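Local coordinates for SusD superfamily protein (Bacteroides vulgatus, PDB 3MYV) that probably binds polysaccharide at the bacterial outer membrane, at residues Tyr164-Val175 against Ala192-His203. Numbering follows the deposited sequence.
With EDO (1,2-ethanediol), chain I.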
ATOM      1  N   TYR A 164      -1.521 -13.922   8.619  1.00 14.17           N
ATOM      2  CA  TYR A 164      -2.050 -14.233   7.275  1.00 13.34           C
ATOM      3  C   TYR A 164      -3.265 -15.155   7.288  1.00 14.91           C
ATOM      4  O   TYR A 164      -4.250 -14.916   6.554  1.00 16.22           O
ATOM      5  CB  TYR A 164      -0.947 -14.806   6.359  1.00 12.15           C
ATOM      6  CG  TYR A 164      -0.130 -13.741   5.633  1.00 13.45           C
ATOM      7  CD1 TYR A 164      -0.538 -13.232   4.392  1.00 14.88           C
ATOM      8  CD2 TYR A 164       1.058 -13.251   6.183  1.00 13.54           C
ATOM      9  CE1 TYR A 164       0.201 -12.258   3.741  1.00 16.18           C
ATOM     10  CE2 TYR A 164       1.814 -12.294   5.527  1.00 17.28           C
ATOM     11  CZ  TYR A 164       1.380 -11.806   4.306  1.00 17.69           C
ATOM     12  OH  TYR A 164       2.161 -10.880   3.659  1.00 14.36           O
ATOM     13  N   ASP A 165      -3.218 -16.214   8.097  1.00 14.31           N
ATOM     14  CA  ASP A 165      -4.361 -17.121   8.207  1.00 17.29           C
ATOM     15  C   ASP A 165      -5.639 -16.336   8.542  1.00 18.64           C
ATOM     16  O   ASP A 165      -6.677 -16.486   7.882  1.00 17.06           O
ATOM     17  CB  ASP A 165      -4.112 -18.214   9.252  1.00 17.87           C
ATOM     18  CG  ASP A 165      -3.053 -19.229   8.820  1.00 20.14           C
ATOM     19  OD1 ASP A 165      -2.552 -19.179   7.677  1.00 24.99           O
ATOM     20  OD2 ASP A 165      -2.716 -20.092   9.644  1.00 31.16           O
ATOM     21  N   PHE A 166      -5.535 -15.454   9.528  1.00 16.18           N
ATOM     22  CA  PHE A 166      -6.646 -14.622   9.943  1.00 16.16           C
ATOM     23  C   PHE A 166      -7.068 -13.585   8.892  1.00 14.26           C
ATOM     24  O   PHE A 166      -8.264 -13.408   8.626  1.00 16.48           O
ATOM     25  CB  PHE A 166      -6.304 -13.875  11.247  1.00 15.76           C
ATOM     26  CG  PHE A 166      -7.266 -12.770  11.573  1.00 15.96           C
ATOM     27  CD1 PHE A 166      -8.536 -13.068  12.039  1.00 19.37           C
ATOM     28  CD2 PHE A 166      -6.899 -11.452  11.429  1.00 17.80           C
ATOM     29  CE1 PHE A 166      -9.449 -12.067  12.314  1.00 19.80           C
ATOM     30  CE2 PHE A 166      -7.800 -10.428  11.733  1.00 19.64           C
ATOM     31  CZ  PHE A 166      -9.067 -10.739  12.177  1.00 19.36           C
ATOM     32  N   ILE A 167      -6.095 -12.874   8.343  1.00 13.44           N
ATOM     33  CA  ILE A 167      -6.344 -11.853   7.333  1.00 13.70           C
ATOM     34  C   ILE A 167      -7.086 -12.433   6.120  1.00 15.02           C
ATOM     35  O   ILE A 167      -8.073 -11.860   5.637  1.00 15.62           O
ATOM     36  CB  ILE A 167      -4.999 -11.182   6.897  1.00 14.46           C
ATOM     37  CG1 ILE A 167      -4.457 -10.295   8.018  1.00 15.13           C
ATOM     38  CG2 ILE A 167      -5.176 -10.364   5.634  1.00 15.59           C
ATOM     39  CD1 ILE A 167      -2.888 -10.118   7.975  1.00 15.02           C
ATOM     40  N   ILE A 168      -6.629 -13.578   5.631  1.00 15.31           N
ATOM     41  CA  ILE A 168      -7.225 -14.158   4.420  1.00 13.57           C
ATOM     42  C   ILE A 168      -8.666 -14.644   4.667  1.00 16.16           C
ATOM     43  O   ILE A 168      -9.585 -14.342   3.887  1.00 17.53           O
ATOM     44  CB  ILE A 168      -6.321 -15.259   3.827  1.00 14.83           C
ATOM     45  CG1 ILE A 168      -5.061 -14.601   3.202  1.00 14.50           C
ATOM     46  CG2 ILE A 168      -7.103 -16.083   2.778  1.00 17.28           C
ATOM     47  CD1 ILE A 168      -3.845 -15.538   3.056  1.00 13.92           C
ATOM     48  N   GLU A 169      -8.874 -15.346   5.775  1.00 16.29           N
ATOM     49  CA  GLU A 169     -10.203 -15.847   6.159  1.00 17.09           C
ATOM     50  C   GLU A 169     -11.175 -14.694   6.350  1.00 15.95           C
ATOM     51  O   GLU A 169     -12.337 -14.772   5.951  1.00 15.75           O
ATOM     52  CB  GLU A 169     -10.144 -16.644   7.459  1.00 20.40           C
ATOM     53  CG  GLU A 169      -9.900 -18.113   7.295  1.00 32.90           C
ATOM     54  CD  GLU A 169      -9.883 -18.870   8.636  1.00 44.90           C
ATOM     55  OE1 GLU A 169     -10.625 -18.480   9.582  1.00 37.42           O
ATOM     56  OE2 GLU A 169      -9.107 -19.850   8.731  1.00 47.68           O
ATOM     57  N   THR A 170     -10.693 -13.648   7.000  1.00 16.27           N
ATOM     58  CA  THR A 170     -11.487 -12.451   7.229  1.00 17.33           C
ATOM     59  C   THR A 170     -11.917 -11.788   5.923  1.00 16.50           C
ATOM     60  O   THR A 170     -13.090 -11.455   5.729  1.00 16.33           O
ATOM     61  CB  THR A 170     -10.699 -11.467   8.086  1.00 18.64           C
ATOM     62  OG1 THR A 170     -10.462 -12.071   9.349  1.00 15.35           O
ATOM     63  CG2 THR A 170     -11.476 -10.181   8.276  1.00 16.58           C
ATOM     64  N   LEU A 171     -10.966 -11.607   5.017  1.00 15.89           N
ATOM     65  CA  LEU A 171     -11.252 -10.940   3.767  1.00 16.08           C
ATOM     66  C   LEU A 171     -12.089 -11.830   2.829  1.00 16.14           C
ATOM     67  O   LEU A 171     -12.993 -11.327   2.184  1.00 16.61           O
ATOM     68  CB  LEU A 171      -9.930 -10.466   3.150  1.00 18.12           C
ATOM     69  CG  LEU A 171      -9.846  -9.280   2.215  1.00 26.23           C
ATOM     70  CD1 LEU A 171     -10.719  -8.104   2.596  1.00 12.35           C
ATOM     71  CD2 LEU A 171      -8.352  -8.938   2.124  1.00 23.29           C
ATOM     72  N   GLU A 172     -11.859 -13.151   2.809  1.00 16.56           N
ATOM     73  CA  GLU A 172     -12.695 -14.053   2.016  1.00 16.75           C
ATOM     74  C   GLU A 172     -14.163 -13.938   2.474  1.00 18.41           C
ATOM     75  O   GLU A 172     -15.068 -13.817   1.648  1.00 17.72           O
ATOM     76  CB  GLU A 172     -12.191 -15.513   2.094  1.00 17.97           C
ATOM     77  CG  GLU A 172     -10.849 -15.710   1.407  1.00 16.90           C
ATOM     78  CD  GLU A 172     -10.238 -17.091   1.662  1.00 19.44           C
ATOM     79  OE1 GLU A 172     -10.601 -17.742   2.660  1.00 19.76           O
ATOM     80  OE2 GLU A 172      -9.377 -17.517   0.867  1.00 21.35           O
ATOM     81  N   GLU A 173     -14.391 -13.903   3.786  1.00 20.38           N
ATOM     82  CA  GLU A 173     -15.744 -13.713   4.294  1.00 19.95           C
ATOM     83  C   GLU A 173     -16.299 -12.307   3.990  1.00 18.69           C
ATOM     84  O   GLU A 173     -17.459 -12.175   3.565  1.00 19.02           O
ATOM     85  CB  GLU A 173     -15.833 -14.054   5.778  1.00 19.77           C
ATOM     86  CG  GLU A 173     -17.237 -13.947   6.296  1.00 22.06           C
ATOM     87  CD  GLU A 173     -17.392 -14.268   7.765  1.00 29.56           C
ATOM     88  OE1 GLU A 173     -16.413 -14.733   8.406  1.00 26.49           O
ATOM     89  OE2 GLU A 173     -18.514 -14.040   8.265  1.00 30.55           O
ATOM     90  N   ALA A 174     -15.485 -11.277   4.194  1.00 15.80           N
ATOM     91  CA  ALA A 174     -15.880  -9.885   3.920  1.00 17.41           C
ATOM     92  C   ALA A 174     -16.440  -9.721   2.506  1.00 17.35           C
ATOM     93  O   ALA A 174     -17.502  -9.102   2.296  1.00 17.35           O
ATOM     94  CB  ALA A 174     -14.692  -8.927   4.134  1.00 18.39           C
ATOM     95  N   VAL A 175     -15.713 -10.273   1.539  1.00 18.91           N
ATOM     96  CA  VAL A 175     -16.097 -10.199   0.137  1.00 18.93           C
ATOM     97  C   VAL A 175     -17.509 -10.745  -0.044  1.00 19.56           C
ATOM     98  O   VAL A 175     -18.299 -10.170  -0.788  1.00 21.33           O
ATOM     99  CB  VAL A 175     -15.079 -10.933  -0.781  1.00 18.72           C
ATOM    100  CG1 VAL A 175     -15.690 -11.154  -2.217  1.00 17.80           C
ATOM    101  CG2 VAL A 175     -13.754 -10.135  -0.876  1.00 15.03           C
ATOM    102  N   ALA A 192     -12.114  -4.797  -1.931  1.00 12.11           N
ATOM    103  CA  ALA A 192     -11.803  -5.926  -1.050  1.00 12.15           C
ATOM    104  C   ALA A 192     -11.222  -7.131  -1.794  1.00 14.56           C
ATOM    105  O   ALA A 192     -10.310  -7.791  -1.279  1.00 13.13           O
ATOM    106  CB  ALA A 192     -13.069  -6.366  -0.241  1.00 10.33           C
ATOM    107  N   ARG A 193     -11.758  -7.436  -2.980  1.00 13.63           N
ATOM    108  CA  ARG A 193     -11.199  -8.508  -3.812  1.00 14.60           C
ATOM    109  C   ARG A 193      -9.809  -8.129  -4.342  1.00 14.45           C
ATOM    110  O   ARG A 193      -8.924  -8.970  -4.392  1.00 12.82           O
ATOM    111  CB  ARG A 193     -12.138  -8.852  -4.989  1.00 14.33           C
ATOM    112  CG  ARG A 193     -13.520  -9.382  -4.539  1.00 14.34           C
ATOM    113  CD  ARG A 193     -14.493  -9.404  -5.705  1.00 14.78           C
ATOM    114  NE  ARG A 193     -14.144 -10.427  -6.682  1.00 14.16           N
ATOM    115  CZ  ARG A 193     -14.546 -10.434  -7.944  1.00 19.71           C
ATOM    116  NH1 ARG A 193     -15.257  -9.413  -8.453  1.00 17.46           N
ATOM    117  NH2 ARG A 193     -14.218 -11.451  -8.714  1.00 18.89           N
ATOM    118  N   ALA A 194      -9.603  -6.863  -4.705  1.00 11.97           N
ATOM    119  CA  ALA A 194      -8.287  -6.431  -5.163  1.00 12.50           C
ATOM    120  C   ALA A 194      -7.256  -6.628  -4.032  1.00 14.93           C
ATOM    121  O   ALA A 194      -6.153  -7.137  -4.260  1.00 11.96           O
ATOM    122  CB  ALA A 194      -8.327  -4.961  -5.662  1.00 11.94           C
ATOM    123  N   LEU A 195      -7.628  -6.236  -2.808  1.00 16.25           N
ATOM    124  CA  LEU A 195      -6.735  -6.363  -1.660  1.00 15.50           C
ATOM    125  C   LEU A 195      -6.418  -7.852  -1.384  1.00 14.21           C
ATOM    126  O   LEU A 195      -5.261  -8.220  -1.128  1.00 11.96           O
ATOM    127  CB  LEU A 195      -7.358  -5.688  -0.420  1.00 14.89           C
ATOM    128  CG  LEU A 195      -6.589  -5.747   0.896  1.00 14.64           C
ATOM    129  CD1 LEU A 195      -5.182  -5.198   0.769  1.00 11.81           C
ATOM    130  CD2 LEU A 195      -7.346  -5.034   2.035  1.00 12.22           C
ATOM    131  N   LEU A 196      -7.451  -8.684  -1.442  1.00 12.66           N
ATOM    132  CA  LEU A 196      -7.313 -10.140  -1.244  1.00 14.30           C
ATOM    133  C   LEU A 196      -6.374 -10.766  -2.282  1.00 14.14           C
ATOM    134  O   LEU A 196      -5.589 -11.660  -1.950  1.00 14.01           O
ATOM    135  CB  LEU A 196      -8.691 -10.813  -1.297  1.00 12.96           C
ATOM    136  CG  LEU A 196      -8.745 -12.324  -1.030  1.00 16.42           C
ATOM    137  CD1 LEU A 196      -8.062 -12.638   0.301  1.00 17.69           C
ATOM    138  CD2 LEU A 196     -10.162 -12.889  -1.068  1.00 14.80           C
ATOM    139  N   ALA A 197      -6.467 -10.327  -3.553  1.00 13.91           N
ATOM    140  CA  ALA A 197      -5.544 -10.843  -4.578  1.00 13.62           C
ATOM    141  C   ALA A 197      -4.113 -10.473  -4.198  1.00 13.19           C
ATOM    142  O   ALA A 197      -3.214 -11.309  -4.332  1.00 13.31           O
ATOM    143  CB  ALA A 197      -5.884 -10.325  -5.961  1.00 14.57           C
ATOM    144  N   ARG A 198      -3.900  -9.237  -3.733  1.00 14.39           N
ATOM    145  CA  ARG A 198      -2.556  -8.823  -3.270  1.00 13.40           C
ATOM    146  C   ARG A 198      -2.084  -9.709  -2.132  1.00 13.44           C
ATOM    147  O   ARG A 198      -0.928 -10.173  -2.121  1.00 12.99           O
ATOM    148  CB  ARG A 198      -2.557  -7.342  -2.857  1.00 14.76           C
ATOM    149  CG  ARG A 198      -1.250  -6.798  -2.325  1.00 12.35           C
ATOM    150  CD  ARG A 198      -1.485  -5.569  -1.479  1.00 12.49           C
ATOM    151  NE  ARG A 198      -1.850  -4.408  -2.300  1.00 11.52           N
ATOM    152  CZ  ARG A 198      -2.132  -3.209  -1.810  1.00 13.87           C
ATOM    153  NH1 ARG A 198      -2.124  -3.003  -0.493  1.00 14.92           N
ATOM    154  NH2 ARG A 198      -2.442  -2.215  -2.631  1.00 15.49           N
ATOM    155  N   ILE A 199      -2.963  -9.930  -1.147  1.00 12.69           N
ATOM    156  CA  ILE A 199      -2.569 -10.679   0.035  1.00 12.16           C
ATOM    157  C   ILE A 199      -2.275 -12.142  -0.325  1.00 13.81           C
ATOM    158  O   ILE A 199      -1.297 -12.721   0.176  1.00 12.41           O
ATOM    159  CB  ILE A 199      -3.600 -10.494   1.202  1.00 12.01           C
ATOM    160  CG1 ILE A 199      -3.500  -9.053   1.748  1.00 16.78           C
ATOM    161  CG2 ILE A 199      -3.359 -11.496   2.362  1.00 13.28           C
ATOM    162  CD1 ILE A 199      -4.703  -8.618   2.627  1.00 15.51           C
ATOM    163  N   TYR A 200      -3.097 -12.741  -1.190  1.00 13.65           N
ATOM    164  CA  TYR A 200      -2.788 -14.096  -1.693  1.00 13.81           C
ATOM    165  C   TYR A 200      -1.368 -14.129  -2.277  1.00 13.12           C
ATOM    166  O   TYR A 200      -0.575 -15.024  -1.977  1.00 14.26           O
ATOM    167  CB  TYR A 200      -3.760 -14.532  -2.790  1.00 14.51           C
ATOM    168  CG  TYR A 200      -5.134 -15.008  -2.375  1.00 17.80           C
ATOM    169  CD1 TYR A 200      -5.338 -15.791  -1.238  1.00 19.46           C
ATOM    170  CD2 TYR A 200      -6.250 -14.679  -3.158  1.00 14.45           C
ATOM    171  CE1 TYR A 200      -6.622 -16.238  -0.901  1.00 15.91           C
ATOM    172  CE2 TYR A 200      -7.490 -15.099  -2.831  1.00 13.78           C
ATOM    173  CZ  TYR A 200      -7.687 -15.879  -1.703  1.00 18.88           C
ATOM    174  OH  TYR A 200      -8.976 -16.276  -1.407  1.00 17.06           O
ATOM    175  N   LEU A 201      -1.020 -13.117  -3.054  1.00 11.53           N
ATOM    176  CA  LEU A 201       0.304 -13.036  -3.702  1.00 10.97           C
ATOM    177  C   LEU A 201       1.430 -12.925  -2.688  1.00 12.91           C
ATOM    178  O   LEU A 201       2.434 -13.660  -2.761  1.00 15.14           O
ATOM    179  CB  LEU A 201       0.341 -11.841  -4.689  1.00 13.51           C
ATOM    180  CG  LEU A 201       1.582 -11.687  -5.577  1.00 10.37           C
ATOM    181  CD1 LEU A 201       1.542 -12.740  -6.682  1.00 15.60           C
ATOM    182  CD2 LEU A 201       1.723 -10.253  -6.184  1.00  9.02           C
ATOM    183  N   TYR A 202       1.255 -12.031  -1.716  1.00 11.62           N
ATOM    184  CA  TYR A 202       2.194 -11.908  -0.619  1.00 13.70           C
ATOM    185  C   TYR A 202       2.324 -13.212   0.181  1.00 15.71           C
ATOM    186  O   TYR A 202       3.370 -13.477   0.754  1.00 16.30           O
ATOM    187  CB  TYR A 202       1.792 -10.798   0.333  1.00 12.29           C
ATOM    188  CG  TYR A 202       2.240  -9.386  -0.024  1.00 14.03           C
ATOM    189  CD1 TYR A 202       1.802  -8.759  -1.182  1.00 12.39           C
ATOM    190  CD2 TYR A 202       3.046  -8.668   0.844  1.00 13.56           C
ATOM    191  CE1 TYR A 202       2.188  -7.468  -1.480  1.00 14.16           C
ATOM    192  CE2 TYR A 202       3.411  -7.366   0.571  1.00 13.46           C
ATOM    193  CZ  TYR A 202       2.980  -6.778  -0.587  1.00 12.85           C
ATOM    194  OH  TYR A 202       3.369  -5.503  -0.869  1.00 14.38           O
ATOM    195  N   HIS A 203       1.239 -13.990   0.230  1.00 16.65           N
ATOM    196  CA  HIS A 203       1.206 -15.271   0.931  1.00 15.42           C
ATOM    197  C   HIS A 203       1.715 -16.473   0.096  1.00 16.18           C
ATOM    198  O   HIS A 203       1.714 -17.617   0.576  1.00 17.62           O
ATOM    199  CB  HIS A 203      -0.217 -15.526   1.428  1.00 15.54           C
ATOM    200  CG  HIS A 203      -0.314 -16.565   2.511  1.00 17.10           C
ATOM    201  ND1 HIS A 203      -1.130 -17.676   2.402  1.00 17.66           N
ATOM    202  CD2 HIS A 203       0.276 -16.647   3.725  1.00 15.55           C
ATOM    203  CE1 HIS A 203      -1.020 -18.403   3.504  1.00 20.56           C
ATOM    204  NE2 HIS A 203      -0.176 -17.798   4.326  1.00 15.64           N
TER
HETATM  205  C1  EDO I 516      -0.052   1.080  -0.147  1.00 34.68           C
HETATM  206  O1  EDO I 516       1.084   0.299  -0.495  1.00 30.09           O
HETATM  207  C2  EDO I 516      -1.347   0.321  -0.459  1.00 27.42           C
HETATM  208  O2  EDO I 516      -1.718  -0.606   0.617  1.00 23.79           O
HETATM  209  O   HOH W   1       0.042 -18.743   6.974  1.00 14.97           O
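H203, just past the end of helix 189-202, turns one side of its ring to both Y164 and I168. Its ring lies nearly parallel to that of Y164, 19° between the planes, but slid so far along that the two barely overlap; I168 CD1 points at one face of the imidazole, 3.9 Å from its centroid in a CH-pi contact. The ring is gripped at both nitrogens: ND1 bonds to D205, and NE2 shares a water, lying in the ring plane, with D165 OD1, to which the water donates. Chi1 of -86° turns Y164 CG well away from its carbonyl carbon, and the ring reaches the other helix, its OH 3.3 Å from Y202 CB. Replacing Y164 by an alanine would probably open a gap beside I199 and Y202 and leave the imidazole freer to shift. The helices form an antiparallel hairpin, axes 9.6 Å apart at 153°, within the TPR-like helical part of the SusD fold. Knobs-into-holes packing fills its middle: L171 sits among A192, L195, L196 and I199, while I199 enters the hole formed by Y164, I167, I168 and L171. Along one flank, Y200 OH donates to the anti lone pair of E172 OE2 at 2.6 Å.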